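PDB 2H9F: hypothetical protein from Pseudomonas aeruginosa, which probably isomerises methylaconitate, as a member of the PrpF family of methylaconitate isomerases. Local coordinates for residues A[84-89]-A[136-141]; A[143-148]-A[178-183]; A[286-291]-A[299-304]. All blocks are in the same frame, centred on the assembly; numbering follows the deposited sequence.

Contact 1: residues A[84-89]-A[136-141]; sequences DVDYLY and RIWQAN
Residues 85-89 and 136-139 run as neighbouring parallel strands of the beta sheet, their short axes 4.7 Å apart at closest and 42° from parallel, a strong twist. Val85 pairs with Ile137, Asp86 with Trp138 and Tyr87 with Gln139. Trp138 N donates to Val85 O, Tyr87 N to Trp138 O, and Ala140 N to Tyr87 O just past the second strand. At the N-terminal end Arg136 O takes the N-H of Asp84 and, weakly, that of Val85.

The Asp84 carboxylate answers with a three-point grip on Arg136. Arg136, bent at chi3, brings its guanidinium in side-on, NH2 to Asp84 OD1 at 2.9 Å and NE to Asp84 OD2 at 3.0 Å. Both oxygens lie close to the guanidinium plane but are met from above the carboxylate plane, the two planes being 56° apart. The anti lone pair of Asp84 OD2 goes instead to Arg136 N, 2.8 Å away. On the face where Val85 and Tyr87 pack on helix 106-118, Tyr87 CB meets Ile137 CG2 at 3.4 Å, and Gln139 NE2 sits over one face of the Tyr87 ring, its amide nearly perpendicular to it (83°). The Tyr87 hydroxyl itself bonds to Cys105 O. Beyond the strand end, Asn141 OD1 accepts from Gln139 NE2 at 2.7 Å and from Tyr89 N at 2.9 Å; Asn141 ND2 goes weakly to Tyr89 O and also to Trp101 O. Leu88 CD1 rests on Ala140 CB at 3.5 Å.

Polar side chains thus fasten both ends of a short parallel pairing. Asn141 stands in for main chain where the second strand has ended, and its OD1, taking the Gln139 N-H, holds the Gln139 amide over Tyr87; at the other end, the paired charges probably favour an ionised Asp84.

Contact 2: residues A[143-148]-A[178-183]; sequences GKTIIA and EFLDPS
One face of the Phe179 ring is overlain by Ile146: CG2 stands 4.2 Å from the ring centroid, 16° off the normal, a CH-pi contact displaced toward the rim. The CD1 of the same isoleucine extends past the CD2-CE2 side of the ring, 3.6 Å from Phe179 CE2. Both side chains point the same way from a non-hydrogen-bonded pair, and Met377 of strand 369-386 also touches the phenylalanine. On the other face of the sheet, Leu180 CD1 crosses Thr145 CG2 at 3.7 Å and approaches Ile147 CG1, whereas the Thr145 hydroxyl bonds to His83. Ile147 and Glu178 form a hydrogen-bonded pair, closed in both directions, and Leu180 N donates to Thr145 O at 3.1 Å. Two waters then bridge the diverging backbones, one linking Thr145 N and the other Thr145 O to Leu180 O, and Lys144, bent at chi2 (-74°), reaches across to put NZ 2.7 Å from Asp181 O, nearly in line with that C=O bond. These are neighbouring antiparallel strands, each flanked by a further strand, that separate at the surface as 175-180 ends; strand 144-153 begins at a G1 beta bulge, Gly143 and Lys144 both facing Gln139 of the adjoining strand.

Contact 3: residues A[286-291]-A[299-304]; sequences RDYRTA and GDIDLL
Leu304 lays its CD2 methyl against the Tyr288 ring, 3.4 Å from CE1 and 3.7 Å from CD1, the two side chains running alongside one another in opposite senses. Its other methyl, CD1, turns to Arg286, two residues earlier than Tyr288, and meets Arg286 CB at 3.7 Å, so the leucine fork straddles both residues. In Tyr288 a chi1 of 66° tucks the ring back over its own main chain, on the side of residues 301-304. At the ring edge, near its plane, Ile301 CD1 lies 4.3 Å from Tyr288 CE1; the same methyl is 4.2 Å from Arg286 O. Strand 288-289 forms a small antiparallel hairpin with strand 295-296, and this contact seats that hairpin on the start of strand 303-309, whose Leu304 is bonded through its backbone to Ala283 of strand 278-283. Only apolar packing joins the two segments. The tyrosine hydroxyl bonds to His352 O, and Arg306 makes a cation-pi contact with the ring, while Val296 touches both Tyr288 and Ile301. Arg286 N, buried beside Leu304 CD1, has no hydrogen-bonding partner in the model.

Contacts 1, 2 and 3 follow one another along the chain, each closing before the next opens. Contacts 1 and 2 are neighbours, their centres 10 Å apart, because strand 131-139 of the first pairs antiparallel with strand 144-153 of the second; Ile137 N lies 2.7 Å from Ile146 O, and Gln139 N 2.8 Å from Lys144 O. Together they join 85-92, 131-139, 144-153 and 175-180 in order, with 369-386 next. Contact 3 lies about 37 Å from contact 1 and 30 Å from contact 2, centre to centre, on the opposite side of the chain's centre from contact 1. From 369-386 the pairing runs through 355-366 and 347-352 to 303-309 of contact 3, linking the chain's two halves.

Contact 1: residues A[84-89]-A[136-141]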
loop_
_atom_site.group_PDB
_atom_site.type_symbol
_atom_site.label_atom_id
_atom_site.label_comp_id
_atom_site.label_asym_id
_atom_site.label_seq_id
_atom_site.Cartn_x
_atom_site.Cartn_y
_atom_site.Cartn_z
ATOM N N ASP A 84 -31.967 -1.527 -7.289
ATOM C CA ASP A 84 -31.240 -1.811 -8.515
ATOM C C ASP A 84 -30.169 -2.879 -8.356
ATOM O O ASP A 84 -30.041 -3.728 -9.230
ATOM C CB ASP A 84 -30.595 -0.524 -9.037
ATOM C CG ASP A 84 -31.638 0.512 -9.369
ATOM O OD1 ASP A 84 -32.510 0.196 -10.220
ATOM O OD2 ASP A 84 -31.636 1.573 -8.717
ATOM N N VAL A 85 -29.372 -2.808 -7.289
ATOM C CA VAL A 85 -28.261 -3.732 -7.112
ATOM C C VAL A 85 -28.172 -4.246 -5.698
ATOM O O VAL A 85 -28.509 -3.539 -4.757
ATOM C CB VAL A 85 -26.925 -3.071 -7.486
ATOM C CG1 VAL A 85 -26.896 -2.773 -9.038
ATOM C CG2 VAL A 85 -26.662 -1.808 -6.620
ATOM N N ASP A 86 -27.731 -5.491 -5.550
ATOM C CA ASP A 86 -27.263 -5.991 -4.269
ATOM C C ASP A 86 -25.762 -5.773 -4.168
ATOM O O ASP A 86 -25.020 -6.055 -5.104
ATOM C CB ASP A 86 -27.568 -7.471 -4.101
ATOM C CG ASP A 86 -29.028 -7.758 -3.993
ATOM O OD1 ASP A 86 -29.806 -6.807 -3.767
ATOM O OD2 ASP A 86 -29.426 -8.943 -4.132
ATOM N N TYR A 87 -25.326 -5.307 -3.005
ATOM C CA TYR A 87 -23.970 -4.881 -2.752
ATOM C C TYR A 87 -23.439 -5.651 -1.576
ATOM O O TYR A 87 -23.968 -5.591 -0.479
ATOM C CB TYR A 87 -23.974 -3.375 -2.503
ATOM C CG TYR A 87 -22.812 -2.792 -1.747
ATOM C CD1 TYR A 87 -21.524 -3.133 -2.058
ATOM C CD2 TYR A 87 -23.014 -1.864 -0.736
ATOM C CE1 TYR A 87 -20.465 -2.568 -1.374
ATOM C CE2 TYR A 87 -21.956 -1.308 -0.026
ATOM C CZ TYR A 87 -20.685 -1.669 -0.346
ATOM O OH TYR A 87 -19.603 -1.121 0.321
ATOM N N LEU A 88 -22.400 -6.427 -1.841
ATOM C CA LEU A 88 -21.760 -7.273 -0.850
ATOM C C LEU A 88 -20.302 -6.864 -0.735
ATOM O O LEU A 88 -19.624 -6.737 -1.744
ATOM C CB LEU A 88 -21.853 -8.725 -1.311
ATOM C CG LEU A 88 -21.987 -9.844 -0.285
ATOM C CD1 LEU A 88 -23.127 -9.625 0.681
ATOM C CD2 LEU A 88 -22.137 -11.177 -1.049
ATOM N N TYR A 89 -19.816 -6.684 0.491
ATOM C CA TYR A 89 -18.475 -6.202 0.740
ATOM C C TYR A 89 -17.720 -7.199 1.641
ATOM O O TYR A 89 -18.247 -7.677 2.660
ATOM C CB TYR A 89 -18.600 -4.809 1.328
ATOM C CG TYR A 89 -17.555 -4.441 2.305
ATOM C CD1 TYR A 89 -16.233 -4.292 1.908
ATOM C CD2 TYR A 89 -17.880 -4.217 3.634
ATOM C CE1 TYR A 89 -15.240 -3.938 2.832
ATOM C CE2 TYR A 89 -16.910 -3.876 4.566
ATOM C CZ TYR A 89 -15.595 -3.738 4.164
ATOM O OH TYR A 89 -14.631 -3.382 5.091
ATOM N N ARG A 136 -30.331 2.669 -6.513
ATOM C CA ARG A 136 -30.888 2.136 -5.275
ATOM C C ARG A 136 -30.148 0.854 -4.861
ATOM O O ARG A 136 -30.324 -0.203 -5.486
ATOM C CB ARG A 136 -32.367 1.843 -5.478
ATOM C CG ARG A 136 -33.181 3.076 -5.946
ATOM C CD ARG A 136 -34.576 2.664 -6.451
ATOM N NE ARG A 136 -34.479 1.830 -7.651
ATOM C CZ ARG A 136 -35.467 1.114 -8.172
ATOM N NH1 ARG A 136 -36.677 1.115 -7.637
ATOM N NH2 ARG A 136 -35.248 0.392 -9.256
ATOM N N ILE A 137 -29.343 0.949 -3.790
ATOM C CA ILE A 137 -28.416 -0.119 -3.378
ATOM C C ILE A 137 -28.977 -0.863 -2.191
ATOM O O ILE A 137 -29.367 -0.249 -1.199
ATOM C CB ILE A 137 -27.047 0.439 -2.995
ATOM C CG1 ILE A 137 -26.462 1.240 -4.164
ATOM C CG2 ILE A 137 -26.101 -0.712 -2.559
ATOM C CD1 ILE A 137 -25.306 2.204 -3.798
ATOM N N TRP A 138 -29.084 -2.182 -2.309
ATOM C CA TRP A 138 -29.398 -3.022 -1.163
ATOM C C TRP A 138 -28.077 -3.482 -0.587
ATOM O O TRP A 138 -27.385 -4.247 -1.218
ATOM C CB TRP A 138 -30.189 -4.210 -1.603
ATOM C CG TRP A 138 -30.567 -5.121 -0.513
ATOM C CD1 TRP A 138 -30.188 -6.421 -0.368
ATOM C CD2 TRP A 138 -31.445 -4.833 0.579
ATOM N NE1 TRP A 138 -30.763 -6.957 0.748
ATOM C CE2 TRP A 138 -31.548 -6.007 1.347
ATOM C CE3 TRP A 138 -32.156 -3.703 0.976
ATOM C CZ2 TRP A 138 -32.337 -6.085 2.505
ATOM C CZ3 TRP A 138 -32.934 -3.778 2.126
ATOM C CH2 TRP A 138 -33.020 -4.965 2.874
ATOM N N GLN A 139 -27.709 -2.941 0.570
ATOM C CA GLN A 139 -26.509 -3.337 1.284
ATOM C C GLN A 139 -26.864 -4.709 1.825
ATOM O O GLN A 139 -27.615 -4.850 2.779
ATOM C CB GLN A 139 -26.163 -2.326 2.384
ATOM C CG GLN A 139 -24.699 -2.128 2.643
ATOM C CD GLN A 139 -24.012 -3.440 2.973
ATOM O OE1 GLN A 139 -24.519 -4.190 3.807
ATOM N NE2 GLN A 139 -22.845 -3.729 2.321
ATOM N N ALA A 140 -26.322 -5.723 1.149
ATOM C CA ALA A 140 -26.632 -7.131 1.415
ATOM C C ALA A 140 -25.976 -7.651 2.707
ATOM O O ALA A 140 -26.496 -8.572 3.313
ATOM C CB ALA A 140 -26.238 -8.002 0.201
ATOM N N ASN A 141 -24.869 -7.038 3.139
ATOM C CA ASN A 141 -24.197 -7.452 4.395
ATOM C C ASN A 141 -25.070 -7.193 5.573
ATOM O O ASN A 141 -25.282 -8.092 6.370
ATOM C CB ASN A 141 -22.823 -6.764 4.596
ATOM C CG ASN A 141 -21.857 -6.988 3.379
ATOM O OD1 ASN A 141 -21.978 -6.304 2.362
ATOM N ND2 ASN A 141 -20.947 -7.956 3.485
#

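Contact 2: residues A[143-148]-A[178-183]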
loop_
_atom_site.group_PDB
_atom_site.type_symbol
_atom_site.label_atom_id
_atom_site.label_comp_id
_atom_site.label_asym_id
_atom_site.label_seq_id
_atom_site.Cartn_x
_atom_site.Cartn_y
_atom_site.Cartn_z
ATOM N N GLY A 143 -28.485 -5.568 5.302
ATOM C CA GLY A 143 -29.946 -5.493 5.011
ATOM C C GLY A 143 -30.566 -4.090 5.071
ATOM O O GLY A 143 -31.611 -3.892 5.650
ATOM N N LYS A 144 -29.925 -3.122 4.420
ATOM C CA LYS A 144 -30.310 -1.712 4.483
ATOM C C LYS A 144 -30.157 -1.069 3.109
ATOM O O LYS A 144 -29.322 -1.471 2.332
ATOM C CB LYS A 144 -29.364 -0.981 5.443
ATOM C CG LYS A 144 -29.482 -1.378 6.925
ATOM C CD LYS A 144 -30.724 -0.797 7.536
ATOM C CE LYS A 144 -30.593 -0.645 9.042
ATOM N NZ LYS A 144 -31.932 -0.252 9.607
ATOM N N THR A 145 -30.936 -0.034 2.845
ATOM C CA THR A 145 -30.911 0.696 1.592
ATOM C C THR A 145 -29.973 1.883 1.670
ATOM O O THR A 145 -29.938 2.641 2.660
ATOM C CB THR A 145 -32.318 1.185 1.265
ATOM O OG1 THR A 145 -33.171 0.042 1.169
ATOM C CG2 THR A 145 -32.364 2.008 -0.055
ATOM N N ILE A 146 -29.213 2.043 0.599
ATOM C CA ILE A 146 -28.411 3.200 0.360
ATOM C C ILE A 146 -28.825 3.708 -1.034
ATOM O O ILE A 146 -28.943 2.919 -1.972
ATOM C CB ILE A 146 -26.895 2.882 0.324
ATOM C CG1 ILE A 146 -26.449 2.118 1.566
ATOM C CG2 ILE A 146 -26.066 4.172 0.142
ATOM C CD1 ILE A 146 -25.004 1.590 1.456
ATOM N N ILE A 147 -29.062 5.014 -1.145
ATOM C CA ILE A 147 -29.362 5.651 -2.410
ATOM C C ILE A 147 -28.135 6.461 -2.727
ATOM O O ILE A 147 -27.686 7.237 -1.894
ATOM C CB ILE A 147 -30.556 6.639 -2.329
ATOM C CG1 ILE A 147 -31.772 5.971 -1.695
ATOM C CG2 ILE A 147 -30.876 7.177 -3.727
ATOM C CD1 ILE A 147 -32.237 4.751 -2.387
ATOM N N ALA A 148 -27.576 6.212 -3.900
ATOM C CA ALA A 148 -26.439 6.936 -4.419
ATOM C C ALA A 148 -26.915 7.754 -5.624
ATOM O O ALA A 148 -27.406 7.214 -6.622
ATOM C CB ALA A 148 -25.318 5.962 -4.806
ATOM N N GLU A 178 -27.490 8.692 0.468
ATOM C CA GLU A 178 -28.502 8.692 1.514
ATOM C C GLU A 178 -28.611 7.294 2.099
ATOM O O GLU A 178 -28.964 6.365 1.396
ATOM C CB GLU A 178 -29.914 9.067 1.005
ATOM C CG GLU A 178 -29.966 10.221 0.078
ATOM C CD GLU A 178 -31.398 10.707 -0.205
ATOM O OE1 GLU A 178 -32.361 9.945 -0.044
ATOM O OE2 GLU A 178 -31.537 11.886 -0.581
ATOM N N PHE A 179 -28.326 7.182 3.389
ATOM C CA PHE A 179 -28.481 5.947 4.114
ATOM C C PHE A 179 -29.838 5.977 4.784
ATOM O O PHE A 179 -30.085 6.772 5.692
ATOM C CB PHE A 179 -27.358 5.813 5.130
ATOM C CG PHE A 179 -26.007 5.655 4.507
ATOM C CD1 PHE A 179 -25.311 6.754 4.057
ATOM C CD2 PHE A 179 -25.447 4.403 4.325
ATOM C CE1 PHE A 179 -24.063 6.626 3.464
ATOM C CE2 PHE A 179 -24.181 4.257 3.735
ATOM C CZ PHE A 179 -23.502 5.380 3.304
ATOM N N LEU A 180 -30.736 5.120 4.319
ATOM C CA LEU A 180 -32.085 5.098 4.827
ATOM C C LEU A 180 -32.161 4.299 6.120
ATOM O O LEU A 180 -31.558 3.231 6.246
ATOM C CB LEU A 180 -33.042 4.501 3.799
ATOM C CG LEU A 180 -33.061 5.202 2.434
ATOM C CD1 LEU A 180 -34.270 4.712 1.593
ATOM C CD2 LEU A 180 -33.120 6.710 2.533
ATOM N N ASP A 181 -32.912 4.832 7.078
ATOM C CA ASP A 181 -33.172 4.155 8.363
ATOM C C ASP A 181 -31.901 3.567 8.949
ATOM O O ASP A 181 -31.839 2.385 9.218
ATOM C CB ASP A 181 -34.270 3.075 8.224
ATOM C CG ASP A 181 -35.626 3.651 7.693
ATOM O OD1 ASP A 181 -36.082 4.759 8.129
ATOM O OD2 ASP A 181 -36.237 2.980 6.814
ATOM N N PRO A 182 -30.883 4.410 9.153
ATOM C CA PRO A 182 -29.576 3.982 9.636
ATOM C C PRO A 182 -29.585 3.472 11.083
ATOM O O PRO A 182 -30.424 3.887 11.885
ATOM C CB PRO A 182 -28.729 5.268 9.503
ATOM C CG PRO A 182 -29.699 6.376 9.627
ATOM C CD PRO A 182 -30.945 5.874 8.971
ATOM N N SER A 183 -28.644 2.578 11.403
ATOM C CA SER A 183 -28.573 1.918 12.738
ATOM C C SER A 183 -27.139 1.595 13.213
ATOM O O SER A 183 -26.951 1.117 14.350
ATOM C CB SER A 183 -29.397 0.619 12.736
ATOM O OG SER A 183 -30.771 0.909 12.902
HETATM O O HOH W 1 -32.619 0.885 5.098
HETATM O O HOH W 2 -29.022 2.638 5.293
#

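Contact 3: residues A[286-291]-A[299-304]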
loop_
_atom_site.group_PDB
_atom_site.type_symbol
_atom_site.label_atom_id
_atom_site.label_comp_id
_atom_site.label_asym_id
_atom_site.label_seq_id
_atom_site.Cartn_x
_atom_site.Cartn_y
_atom_site.Cartn_z
ATOM N N ARG A 286 -18.927 32.244 11.766
ATOM C CA ARG A 286 -17.994 33.289 12.020
ATOM C C ARG A 286 -16.922 33.014 11.008
ATOM O O ARG A 286 -16.568 31.866 10.772
ATOM C CB ARG A 286 -17.390 33.084 13.392
ATOM C CG ARG A 286 -17.441 34.264 14.304
ATOM C CD ARG A 286 -17.704 33.797 15.717
ATOM N NE ARG A 286 -18.841 34.522 16.290
ATOM C CZ ARG A 286 -19.723 33.987 17.139
ATOM N NH1 ARG A 286 -19.606 32.714 17.523
ATOM N NH2 ARG A 286 -20.739 34.726 17.596
ATOM N N ASP A 287 -16.389 34.063 10.421
ATOM C CA ASP A 287 -15.221 33.939 9.607
ATOM C C ASP A 287 -14.056 33.434 10.423
ATOM O O ASP A 287 -13.859 33.850 11.573
ATOM C CB ASP A 287 -14.775 35.321 9.067
ATOM C CG ASP A 287 -15.809 36.014 8.216
ATOM O OD1 ASP A 287 -16.871 35.459 7.936
ATOM O OD2 ASP A 287 -15.534 37.159 7.808
ATOM N N TYR A 288 -13.247 32.587 9.794
ATOM C CA TYR A 288 -11.974 32.141 10.378
ATOM C C TYR A 288 -11.000 31.695 9.310
ATOM O O TYR A 288 -11.413 31.367 8.204
ATOM C CB TYR A 288 -12.197 31.002 11.359
ATOM C CG TYR A 288 -12.695 29.714 10.755
ATOM C CD1 TYR A 288 -14.000 29.578 10.334
ATOM C CD2 TYR A 288 -11.859 28.604 10.648
ATOM C CE1 TYR A 288 -14.454 28.365 9.783
ATOM C CE2 TYR A 288 -12.312 27.397 10.118
ATOM C CZ TYR A 288 -13.601 27.285 9.690
ATOM O OH TYR A 288 -14.037 26.091 9.150
ATOM N N ARG A 289 -9.717 31.711 9.671
ATOM C CA ARG A 289 -8.635 31.194 8.843
ATOM C C ARG A 289 -8.117 29.877 9.438
ATOM O O ARG A 289 -7.964 29.745 10.644
ATOM C CB ARG A 289 -7.512 32.220 8.771
ATOM C CG ARG A 289 -6.642 32.120 7.547
ATOM C CD ARG A 289 -5.600 33.212 7.540
ATOM N NE ARG A 289 -6.121 34.564 7.280
ATOM C CZ ARG A 289 -6.510 35.036 6.088
ATOM N NH1 ARG A 289 -6.520 34.248 5.017
ATOM N NH2 ARG A 289 -6.912 36.308 5.957
ATOM N N THR A 290 -7.848 28.901 8.588
ATOM C CA THR A 290 -7.133 27.686 9.001
ATOM C C THR A 290 -5.580 27.877 9.293
ATOM O O THR A 290 -4.961 28.915 8.951
ATOM C CB THR A 290 -7.319 26.646 7.914
ATOM O OG1 THR A 290 -6.512 27.075 6.815
ATOM C CG2 THR A 290 -8.832 26.550 7.490
ATOM N N ALA A 291 -4.978 26.865 9.952
ATOM C CA ALA A 291 -3.500 26.730 10.124
ATOM C C ALA A 291 -2.796 26.814 8.763
ATOM O O ALA A 291 -1.806 27.557 8.621
ATOM C CB ALA A 291 -3.131 25.397 10.846
ATOM N N GLY A 299 -20.718 33.506 5.795
ATOM C CA GLY A 299 -21.792 33.330 4.813
ATOM C C GLY A 299 -21.753 31.992 4.087
ATOM O O GLY A 299 -22.749 31.558 3.509
ATOM N N ASP A 300 -20.601 31.339 4.123
ATOM C CA ASP A 300 -20.410 30.110 3.417
ATOM C C ASP A 300 -20.820 28.907 4.243
ATOM O O ASP A 300 -20.848 27.822 3.732
ATOM C CB ASP A 300 -18.934 29.925 3.084
ATOM C CG ASP A 300 -18.409 30.932 2.066
ATOM O OD1 ASP A 300 -19.217 31.589 1.365
ATOM O OD2 ASP A 300 -17.152 30.997 1.971
ATOM N N ILE A 301 -21.035 29.086 5.541
ATOM C CA ILE A 301 -21.319 27.968 6.427
ATOM C C ILE A 301 -22.561 28.267 7.248
ATOM O O ILE A 301 -22.948 29.415 7.390
ATOM C CB ILE A 301 -20.124 27.636 7.379
ATOM C CG1 ILE A 301 -19.596 28.891 8.095
ATOM C CG2 ILE A 301 -18.966 26.941 6.611
ATOM C CD1 ILE A 301 -18.726 28.588 9.297
ATOM N N ASP A 302 -23.149 27.218 7.807
ATOM C CA ASP A 302 -24.309 27.323 8.671
ATOM C C ASP A 302 -23.934 27.353 10.150
ATOM O O ASP A 302 -24.669 27.904 10.961
ATOM C CB ASP A 302 -25.259 26.160 8.397
ATOM C CG ASP A 302 -25.847 26.185 6.991
ATOM O OD1 ASP A 302 -26.618 27.131 6.663
ATOM O OD2 ASP A 302 -25.558 25.261 6.194
ATOM N N LEU A 303 -22.810 26.735 10.521
ATOM C CA LEU A 303 -22.348 26.759 11.886
ATOM C C LEU A 303 -20.886 26.319 11.947
ATOM O O LEU A 303 -20.318 25.861 10.960
ATOM C CB LEU A 303 -23.164 25.811 12.732
ATOM C CG LEU A 303 -23.017 24.312 12.496
ATOM C CD1 LEU A 303 -23.613 23.586 13.691
ATOM C CD2 LEU A 303 -23.622 23.824 11.144
ATOM N N LEU A 304 -20.293 26.471 13.120
ATOM C CA LEU A 304 -18.936 25.990 13.377
ATOM C C LEU A 304 -19.084 24.807 14.298
ATOM O O LEU A 304 -19.902 24.857 15.188
ATOM C CB LEU A 304 -18.131 27.028 14.125
ATOM C CG LEU A 304 -17.821 28.337 13.351
ATOM C CD1 LEU A 304 -17.505 29.464 14.352
ATOM C CD2 LEU A 304 -16.688 28.053 12.393
#